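Local structure of chitinase (Thermococcus chitonophagus, 5XSW) at residues N214-F225 with I232-Q242; I162-D170 with S178-K186. The protein probably hydrolyses chitin as an endochitinase, and this piece of the longer protein holds a helix-rich domain that binds the N-acetylglucosamine sugars. One frame throughout, in Å; residues are numbered along the deposited sequence. Where two conformers were deposited one is given.

Contact 1: N214-F225 with I232-Q242; sequences NWGTAVTKDPAF and IDEEEYYWPVQ. With NAG (2-acetamido-2-deoxy-beta-D-glucopyranose), chain C; GOL (glycerol), chain L.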
# COMPACT_ATOMS: atom_id res chain seq x y z
N ASN A 214 -2.37 -19.73 3.51
CA ASN A 214 -3.53 -19.96 4.39
C ASN A 214 -4.28 -21.24 4.08
O ASN A 214 -5.50 -21.28 4.20
CB ASN A 214 -4.48 -18.73 4.27
CG ASN A 214 -5.60 -18.66 5.33
OD1 ASN A 214 -5.55 -19.31 6.38
ND2 ASN A 214 -6.65 -17.85 5.02
N TRP A 215 -3.54 -22.25 3.65
CA TRP A 215 -4.16 -23.56 3.40
C TRP A 215 -5.34 -23.40 2.43
O TRP A 215 -6.32 -24.12 2.54
CB TRP A 215 -4.65 -24.20 4.73
CG TRP A 215 -3.60 -24.86 5.55
CD1 TRP A 215 -2.90 -24.30 6.64
CD2 TRP A 215 -3.04 -26.18 5.37
NE1 TRP A 215 -2.05 -25.24 7.16
CE2 TRP A 215 -2.09 -26.38 6.40
CE3 TRP A 215 -3.28 -27.23 4.45
CZ2 TRP A 215 -1.37 -27.59 6.55
CZ3 TRP A 215 -2.57 -28.44 4.62
CH2 TRP A 215 -1.60 -28.59 5.63
N GLY A 216 -5.29 -22.44 1.50
CA GLY A 216 -6.50 -22.16 0.73
C GLY A 216 -6.85 -23.31 -0.21
O GLY A 216 -8.02 -23.57 -0.50
N THR A 217 -5.84 -24.07 -0.60
CA THR A 217 -5.90 -24.99 -1.75
C THR A 217 -5.28 -26.33 -1.40
O THR A 217 -4.82 -27.02 -2.27
CB THR A 217 -5.14 -24.38 -2.94
OG1 THR A 217 -3.84 -23.97 -2.44
CG2 THR A 217 -5.86 -23.14 -3.45
N ALA A 218 -5.25 -26.68 -0.12
CA ALA A 218 -4.72 -27.96 0.26
C ALA A 218 -5.47 -28.46 1.48
O ALA A 218 -5.93 -27.68 2.31
CB ALA A 218 -3.23 -27.87 0.56
N VAL A 219 -5.59 -29.79 1.59
CA VAL A 219 -6.23 -30.38 2.77
C VAL A 219 -5.20 -31.35 3.33
O VAL A 219 -4.21 -31.59 2.68
CB VAL A 219 -7.56 -31.12 2.43
CG1 VAL A 219 -8.64 -30.09 2.00
CG2 VAL A 219 -7.31 -32.19 1.31
N THR A 220 -5.47 -31.95 4.50
CA THR A 220 -4.49 -32.86 5.09
C THR A 220 -5.22 -33.92 5.94
O THR A 220 -6.31 -33.68 6.46
CB THR A 220 -3.43 -32.07 5.99
OG1 THR A 220 -2.52 -33.00 6.58
CG2 THR A 220 -4.13 -31.29 7.11
N LYS A 221 -4.61 -35.10 6.05
CA LYS A 221 -5.08 -36.10 7.03
C LYS A 221 -4.40 -35.97 8.38
O LYS A 221 -4.68 -36.74 9.26
CB LYS A 221 -4.85 -37.51 6.52
CG LYS A 221 -5.43 -37.78 5.18
CD LYS A 221 -5.37 -39.26 4.87
CE LYS A 221 -6.38 -39.67 3.80
NZ LYS A 221 -5.84 -40.81 2.99
N ASP A 222 -3.47 -35.03 8.51
CA ASP A 222 -2.74 -34.81 9.77
C ASP A 222 -3.70 -34.42 10.85
O ASP A 222 -4.36 -33.38 10.76
CB ASP A 222 -1.67 -33.71 9.60
CG ASP A 222 -0.65 -33.69 10.76
OD1 ASP A 222 -1.03 -33.93 11.92
OD2 ASP A 222 0.54 -33.42 10.49
N PRO A 223 -3.82 -35.27 11.90
CA PRO A 223 -4.91 -35.02 12.86
C PRO A 223 -4.60 -33.85 13.81
O PRO A 223 -5.51 -33.38 14.48
CB PRO A 223 -5.02 -36.36 13.61
CG PRO A 223 -3.64 -36.94 13.53
CD PRO A 223 -3.08 -36.51 12.18
N ALA A 224 -3.35 -33.38 13.84
CA ALA A 224 -3.00 -32.18 14.58
C ALA A 224 -3.72 -30.96 13.99
O ALA A 224 -3.80 -29.91 14.62
CB ALA A 224 -1.50 -31.96 14.53
N PHE A 225 -4.19 -31.09 12.76
CA PHE A 225 -4.63 -29.92 12.03
C PHE A 225 -6.10 -29.79 11.88
O PHE A 225 -6.62 -29.91 10.77
CB PHE A 225 -3.99 -29.91 10.65
CG PHE A 225 -2.61 -29.50 10.69
CD1 PHE A 225 -1.64 -30.38 11.12
CD2 PHE A 225 -2.26 -28.21 10.39
CE1 PHE A 225 -0.35 -29.99 11.22
CE2 PHE A 225 -0.96 -27.83 10.47
CZ PHE A 225 -0.00 -28.70 10.88
N ILE A 232 -13.28 -36.60 0.45
CA ILE A 232 -12.92 -36.67 -0.97
C ILE A 232 -12.82 -38.13 -1.33
O ILE A 232 -12.08 -38.87 -0.67
CB ILE A 232 -11.60 -35.94 -1.30
CG1 ILE A 232 -11.73 -34.45 -0.97
CG2 ILE A 232 -11.29 -36.11 -2.81
CD1 ILE A 232 -10.40 -33.73 -0.96
N ASP A 233 -13.65 -38.54 -2.29
CA ASP A 233 -13.92 -39.96 -2.56
C ASP A 233 -13.77 -40.87 -1.32
O ASP A 233 -12.87 -41.70 -1.20
CB ASP A 233 -13.05 -40.39 -3.74
CG ASP A 233 -13.36 -39.54 -5.02
OD1 ASP A 233 -14.57 -39.45 -5.45
OD2 ASP A 233 -12.37 -38.97 -5.57
N GLU A 234 -14.67 -40.62 -0.36
CA GLU A 234 -14.89 -41.44 0.84
C GLU A 234 -13.74 -41.50 1.82
O GLU A 234 -13.66 -42.38 2.67
CB GLU A 234 -15.32 -42.86 0.44
CG GLU A 234 -16.66 -42.81 -0.30
CD GLU A 234 -16.52 -42.37 -1.76
OE1 GLU A 234 -15.64 -42.95 -2.45
OE2 GLU A 234 -17.26 -41.45 -2.24
N GLU A 235 -12.89 -40.47 1.76
CA GLU A 235 -11.86 -40.26 2.78
C GLU A 235 -12.01 -38.89 3.45
O GLU A 235 -12.15 -37.88 2.75
CB GLU A 235 -10.48 -40.35 2.14
CG GLU A 235 -10.12 -41.77 1.78
CD GLU A 235 -8.68 -42.02 2.07
OE1 GLU A 235 -7.83 -41.29 1.47
OE2 GLU A 235 -8.42 -42.90 2.92
N GLU A 236 -11.90 -38.86 4.78
CA GLU A 236 -12.01 -37.62 5.52
C GLU A 236 -10.69 -36.81 5.49
O GLU A 236 -9.63 -37.34 5.82
CB GLU A 236 -12.37 -37.90 6.96
CG GLU A 236 -12.76 -36.60 7.70
CD GLU A 236 -12.97 -36.85 9.18
OE1 GLU A 236 -12.82 -38.02 9.59
OE2 GLU A 236 -13.30 -35.89 9.93
N TYR A 237 -10.76 -35.56 5.09
CA TYR A 237 -9.58 -34.64 5.18
C TYR A 237 -9.94 -33.42 6.05
O TYR A 237 -11.12 -33.09 6.20
CB TYR A 237 -9.16 -34.16 3.79
CG TYR A 237 -8.53 -35.22 2.88
CD1 TYR A 237 -9.33 -36.06 2.11
CD2 TYR A 237 -7.17 -35.41 2.84
CE1 TYR A 237 -8.78 -37.02 1.29
CE2 TYR A 237 -6.59 -36.35 2.02
CZ TYR A 237 -7.40 -37.16 1.26
OH TYR A 237 -6.86 -38.10 0.45
N TYR A 238 -8.92 -32.73 6.60
CA TYR A 238 -9.11 -31.45 7.26
C TYR A 238 -8.63 -30.34 6.34
O TYR A 238 -7.59 -30.49 5.69
CB TYR A 238 -8.35 -31.42 8.62
CG TYR A 238 -8.72 -32.65 9.42
CD1 TYR A 238 -10.01 -32.78 9.96
CD2 TYR A 238 -7.83 -33.73 9.55
CE1 TYR A 238 -10.39 -33.99 10.67
CE2 TYR A 238 -8.20 -34.93 10.24
CZ TYR A 238 -9.48 -35.04 10.80
OH TYR A 238 -9.81 -36.20 11.47
N TRP A 239 -9.38 -29.27 6.31
CA TRP A 239 -9.05 -28.07 5.50
C TRP A 239 -8.69 -26.95 6.48
O TRP A 239 -9.58 -26.27 6.94
CB TRP A 239 -10.28 -27.65 4.67
CG TRP A 239 -10.01 -26.57 3.63
CD1 TRP A 239 -8.79 -26.24 3.10
CD2 TRP A 239 -10.97 -25.74 2.99
NE1 TRP A 239 -8.95 -25.24 2.18
CE2 TRP A 239 -10.28 -24.92 2.08
CE3 TRP A 239 -12.36 -25.61 3.10
CZ2 TRP A 239 -10.91 -23.95 1.29
CZ3 TRP A 239 -13.02 -24.65 2.30
CH2 TRP A 239 -12.28 -23.82 1.40
N PRO A 240 -7.40 -26.78 6.80
CA PRO A 240 -7.00 -25.86 7.89
C PRO A 240 -6.97 -24.39 7.48
O PRO A 240 -6.16 -23.62 8.00
CB PRO A 240 -5.57 -26.35 8.28
CG PRO A 240 -5.41 -27.77 7.56
CD PRO A 240 -6.26 -27.56 6.27
N VAL A 241 -7.80 -24.02 6.52
CA VAL A 241 -7.89 -22.63 6.10
C VAL A 241 -8.53 -21.72 7.19
O VAL A 241 -9.48 -22.12 7.88
CB VAL A 241 -8.71 -22.56 4.79
CG1 VAL A 241 -10.15 -23.05 5.02
CG2 VAL A 241 -8.79 -21.11 4.24
N GLN A 242 -8.05 -20.49 7.36
CA GLN A 242 -8.83 -19.50 8.14
C GLN A 242 -9.70 -18.80 7.14
O GLN A 242 -9.28 -17.82 6.50
CB GLN A 242 -7.92 -18.49 8.90
CG GLN A 242 -7.03 -19.21 9.91
CD GLN A 242 -5.96 -18.31 10.57
OE1 GLN A 242 -6.07 -17.08 10.61
NE2 GLN A 242 -4.94 -18.94 11.09
C1 NAG C . 1.08 -17.98 7.22
C2 NAG C . 0.30 -16.74 7.41
C3 NAG C . 0.64 -15.70 6.36
C4 NAG C . 2.11 -15.45 6.26
C5 NAG C . 2.80 -16.73 6.02
C6 NAG C . 4.28 -16.48 5.99
C7 NAG C . -2.05 -16.71 8.37
C8 NAG C . -3.55 -17.07 8.20
N2 NAG C . -1.14 -17.07 7.36
O3 NAG C . -0.02 -14.44 6.61
O4 NAG C . 2.42 -14.66 5.08
O5 NAG C . 2.52 -17.69 7.10
O6 NAG C . 4.81 -17.80 5.88
O7 NAG C . -1.60 -16.09 9.34
C1 GOL L . -4.09 -41.95 -2.95
O1 GOL L . -3.08 -41.50 -3.86
C2 GOL L . -4.29 -40.89 -1.87
O2 GOL L . -4.07 -39.60 -2.43
C3 GOL L . -5.72 -40.97 -1.34
O3 GOL L . -5.70 -41.38 0.03
O HOH W 1 -4.44 -21.35 7.67

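Contact 2: I162-D170 with S178-K186; sequences IIIGLADID and SARMWVPNK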
# COMPACT_ATOMS: atom_id res chain seq x y z
N ILE A 162 -6.06 -26.58 -19.59
CA ILE A 162 -5.52 -26.12 -18.28
C ILE A 162 -5.24 -27.33 -17.45
O ILE A 162 -6.12 -28.18 -17.26
CB ILE A 162 -6.53 -25.27 -17.49
CG1 ILE A 162 -7.01 -24.10 -18.32
CG2 ILE A 162 -5.92 -24.78 -16.14
CD1 ILE A 162 -8.31 -23.56 -17.83
N ILE A 163 -4.03 -27.45 -16.96
CA ILE A 163 -3.65 -28.64 -16.21
C ILE A 163 -3.28 -28.25 -14.76
O ILE A 163 -2.12 -27.87 -14.47
CB ILE A 163 -2.39 -29.35 -16.84
CG1 ILE A 163 -2.55 -29.52 -18.37
CG2 ILE A 163 -2.15 -30.64 -16.10
CD1 ILE A 163 -3.77 -30.35 -18.73
N ILE A 164 -4.23 -28.37 -13.84
CA ILE A 164 -3.91 -28.15 -12.45
C ILE A 164 -3.66 -29.52 -11.85
O ILE A 164 -4.55 -30.37 -11.84
CB ILE A 164 -5.06 -27.46 -11.70
CG1 ILE A 164 -5.30 -26.06 -12.26
CG2 ILE A 164 -4.77 -27.40 -10.21
CD1 ILE A 164 -6.56 -25.40 -11.74
N GLY A 165 -2.46 -29.74 -11.34
CA GLY A 165 -2.11 -31.06 -10.85
C GLY A 165 -2.39 -31.17 -9.37
O GLY A 165 -1.71 -30.57 -8.55
N LEU A 166 -3.40 -31.97 -9.04
CA LEU A 166 -3.79 -32.16 -7.65
C LEU A 166 -2.94 -33.26 -7.04
O LEU A 166 -3.43 -34.33 -6.71
CB LEU A 166 -5.27 -32.50 -7.56
CG LEU A 166 -6.18 -31.56 -8.35
CD1 LEU A 166 -7.63 -32.02 -8.32
CD2 LEU A 166 -6.06 -30.14 -7.83
N ALA A 167 -1.65 -32.98 -6.91
CA ALA A 167 -0.69 -33.93 -6.39
C ALA A 167 -0.80 -34.13 -4.88
O ALA A 167 -1.20 -33.23 -4.15
CB ALA A 167 0.73 -33.50 -6.75
N ASP A 168 -0.43 -35.32 -4.43
CA ASP A 168 -0.15 -35.52 -3.02
C ASP A 168 1.14 -34.77 -2.71
O ASP A 168 2.13 -34.91 -3.42
CB ASP A 168 0.01 -37.01 -2.71
CG ASP A 168 -1.32 -37.72 -2.52
OD1 ASP A 168 -2.36 -37.04 -2.43
OD2 ASP A 168 -1.32 -38.96 -2.44
N ILE A 169 1.22 -34.16 -1.54
CA ILE A 169 2.38 -33.36 -1.17
C ILE A 169 3.10 -34.03 0.01
O ILE A 169 2.49 -34.24 1.05
CB ILE A 169 1.97 -31.91 -0.77
CG1 ILE A 169 1.27 -31.22 -1.95
CG2 ILE A 169 3.19 -31.12 -0.33
CD1 ILE A 169 2.15 -31.18 -3.21
N ASP A 170 4.38 -34.39 -0.18
CA ASP A 170 5.19 -35.04 0.88
C ASP A 170 6.03 -34.04 1.67
O ASP A 170 6.63 -34.36 2.70
CB ASP A 170 6.15 -36.09 0.30
CG ASP A 170 5.45 -37.36 -0.09
OD1 ASP A 170 4.31 -37.59 0.39
OD2 ASP A 170 6.06 -38.14 -0.87
N SER A 178 1.83 -34.21 5.90
CA SER A 178 1.59 -34.38 4.46
C SER A 178 0.35 -33.53 4.06
O SER A 178 -0.36 -33.01 4.92
CB SER A 178 1.38 -35.84 4.12
OG SER A 178 0.14 -36.24 4.66
N ALA A 179 0.11 -33.37 2.77
CA ALA A 179 -1.06 -32.63 2.33
C ALA A 179 -1.54 -33.16 0.98
O ALA A 179 -0.86 -33.96 0.36
CB ALA A 179 -0.74 -31.11 2.25
N ARG A 180 -2.70 -32.70 0.54
CA ARG A 180 -3.17 -32.97 -0.82
C ARG A 180 -3.75 -31.72 -1.41
O ARG A 180 -4.57 -31.06 -0.77
CB ARG A 180 -4.23 -34.08 -0.76
CG ARG A 180 -5.03 -34.31 -2.05
CD ARG A 180 -6.14 -35.42 -1.78
NE ARG A 180 -6.94 -35.56 -3.00
CZ ARG A 180 -7.66 -36.64 -3.30
NH1 ARG A 180 -7.69 -37.67 -2.46
NH2 ARG A 180 -8.33 -36.67 -4.44
N MET A 181 -3.34 -31.37 -2.62
CA MET A 181 -3.87 -30.15 -3.25
C MET A 181 -5.31 -30.36 -3.67
O MET A 181 -5.67 -31.47 -4.10
CB MET A 181 -2.99 -29.78 -4.46
CG MET A 181 -1.50 -29.67 -4.11
SD MET A 181 -1.16 -28.45 -2.74
CE MET A 181 -1.71 -26.90 -3.48
N TRP A 182 -6.14 -29.33 -3.56
CA TRP A 182 -7.53 -29.41 -4.01
C TRP A 182 -7.98 -28.02 -4.39
O TRP A 182 -7.43 -26.99 -3.94
CB TRP A 182 -8.48 -30.03 -2.93
CG TRP A 182 -9.07 -29.04 -1.97
CD1 TRP A 182 -8.37 -28.16 -1.17
CD2 TRP A 182 -10.45 -28.83 -1.69
NE1 TRP A 182 -9.25 -27.43 -0.40
CE2 TRP A 182 -10.52 -27.83 -0.69
CE3 TRP A 182 -11.65 -29.41 -2.17
CZ2 TRP A 182 -11.74 -27.37 -0.19
CZ3 TRP A 182 -12.87 -28.93 -1.66
CH2 TRP A 182 -12.89 -27.92 -0.69
N VAL A 183 -8.94 -27.99 -5.29
CA VAL A 183 -9.50 -26.76 -5.80
C VAL A 183 -10.84 -26.57 -5.08
O VAL A 183 -11.76 -27.37 -5.29
CB VAL A 183 -9.71 -26.84 -7.33
CG1 VAL A 183 -10.56 -25.65 -7.80
CG2 VAL A 183 -8.30 -26.90 -8.08
N PRO A 184 -10.98 -25.51 -4.24
CA PRO A 184 -12.23 -25.40 -3.45
C PRO A 184 -13.52 -25.31 -4.27
O PRO A 184 -14.53 -25.85 -3.85
CB PRO A 184 -12.03 -24.08 -2.66
CG PRO A 184 -10.50 -24.03 -2.47
CD PRO A 184 -9.95 -24.54 -3.80
N ASN A 185 -13.52 -24.61 -5.40
CA ASN A 185 -14.72 -24.59 -6.25
C ASN A 185 -14.35 -24.12 -7.63
O ASN A 185 -13.21 -23.68 -7.87
CB ASN A 185 -15.82 -23.69 -5.67
CG ASN A 185 -15.37 -22.23 -5.52
OD1 ASN A 185 -15.17 -21.54 -6.50
ND2 ASN A 185 -15.33 -21.72 -4.26
N LYS A 186 -15.31 -24.21 -8.54
CA LYS A 186 -15.02 -24.00 -9.95
C LYS A 186 -14.91 -22.53 -10.24
O LYS A 186 -14.36 -22.17 -11.29
CB LYS A 186 -16.14 -24.65 -10.80
CG LYS A 186 -17.49 -23.95 -10.56
CD LYS A 186 -18.60 -24.60 -11.44
CE LYS A 186 -19.02 -25.98 -11.00
NZ LYS A 186 -20.37 -26.27 -11.62

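Contact 1: N214-F225 with I232-Q242
Part of the wall of the glycan pocket is built here: Asn214 and Gln242 meet the acetamido methyl of one N-acetylglucosamine, and Trp215 touches a second sugar. The amide of Asn214 grips Gln242 twice. Asn214 OD1 takes Gln242 N at 2.9 Å, and Asn214 ND2 gives to Gln242 O at 3.0 Å. With CG anti to the backbone N (chi1 -168°), the amide turns to this backbone. A water bridges Asn214 OD1 and Pro240 O. The sugar methyl C8 packs 3.5 Å from Gln242 OE1. Pro240 lies over one face of the Trp215 indole in a CH-pi contact, with CB 3.6 Å from the centroid of the five-membered ring. Replacing Trp215 by an alanine removes the indole, which would probably leave the Pro240 ring without its aromatic face and the second sugar without a wall residue. Tyr238 N reaches Thr220 O at 2.8 Å, nearly straight (176°), in an antiparallel hydrogen-bonded pair. Val219 CG2 packs 3.6 Å from Tyr237 CD2. Lys221 NZ forms a salt bridge with Glu235 OE1, and a glycerol, probably from crystallisation, hydrogen-bonds to both. Amide hydrogen bonds and CH-pi packing thus shape the sugar end; the far end combines apolar packing with an ion pair of doubtfully short distance.

Contact 2: I162-D170 with S178-K186
Ile169 meets Ala179 and Met181 in a beta hairpin, whose strands 168-169 and 179-181 run antiparallel. Ile169 and Ala179 are its hydrogen-bonded pair. Ile169 N gives to Ala179 O at 2.8 Å, and Ala179 N gives to Ile169 O at 3.1 Å. Met181 N adds a nearly straight bond to Ala167 O. Ile169 and Ala179 point to one face of the sheet, and their CB atoms lie 4.1 Å apart. In Met181, CG is anti to the carbonyl carbon (chi1 -54°), and the turn at chi2 (-56°) brings SD beside Ile169. The turn at chi3 then carries the terminal methyl away. In one of the two conformers of Ile169, its CG1 is 3.8 Å from Met181 SD. Helix 374-386 packs on Ile169 and Met181. Asp168 and Arg180 point to the other face as a non-hydrogen-bonded pair. Arg180 is extended from CG to NE, with CG anti to the backbone N (chi1 168°), and its aliphatic part runs past the carboxylate. Asp168 OD1 lies 3.8 Å from Arg180 CG. The charged ends part company: Asp168 forms a salt bridge with Arg391, while Arg180 NH1 hydrogen-bonds to Tyr237 OH. In the loops at the hairpin's end, Leu166 is the centre of an inverse gamma turn. Its side chain crosses Val183 at about a right angle, and Leu166 CD2 rests 3.9 Å from Val183 CG2. Ile164 CG2 sits 4.2 Å from that same Val183 CG2.

How the contacts relate
Residues 162-186 of contact 2 come first in the chain, and contact 1 follows. The two join in one small antiparallel sheet. Strand 179-181 is its middle strand, between 168-169 and 218-219. Val219 O lies 2.8 Å from Arg180 N, a probable hydrogen bond that ties them. Their centres are about 11 Å apart. Both are partly buried, but contact 2 sits closer to the chain centre and has a larger buried share. It is a backbone-bonded hairpin with an apolar face against helix 374-386 and a charged face of Asp168 and Arg180. Contact 1 reaches farther outward, mixing aromatic, amide and charged groups, and lines the glycan pocket. The glycerol of contact 1 also hydrogen-bonds to Asp168 of contact 2.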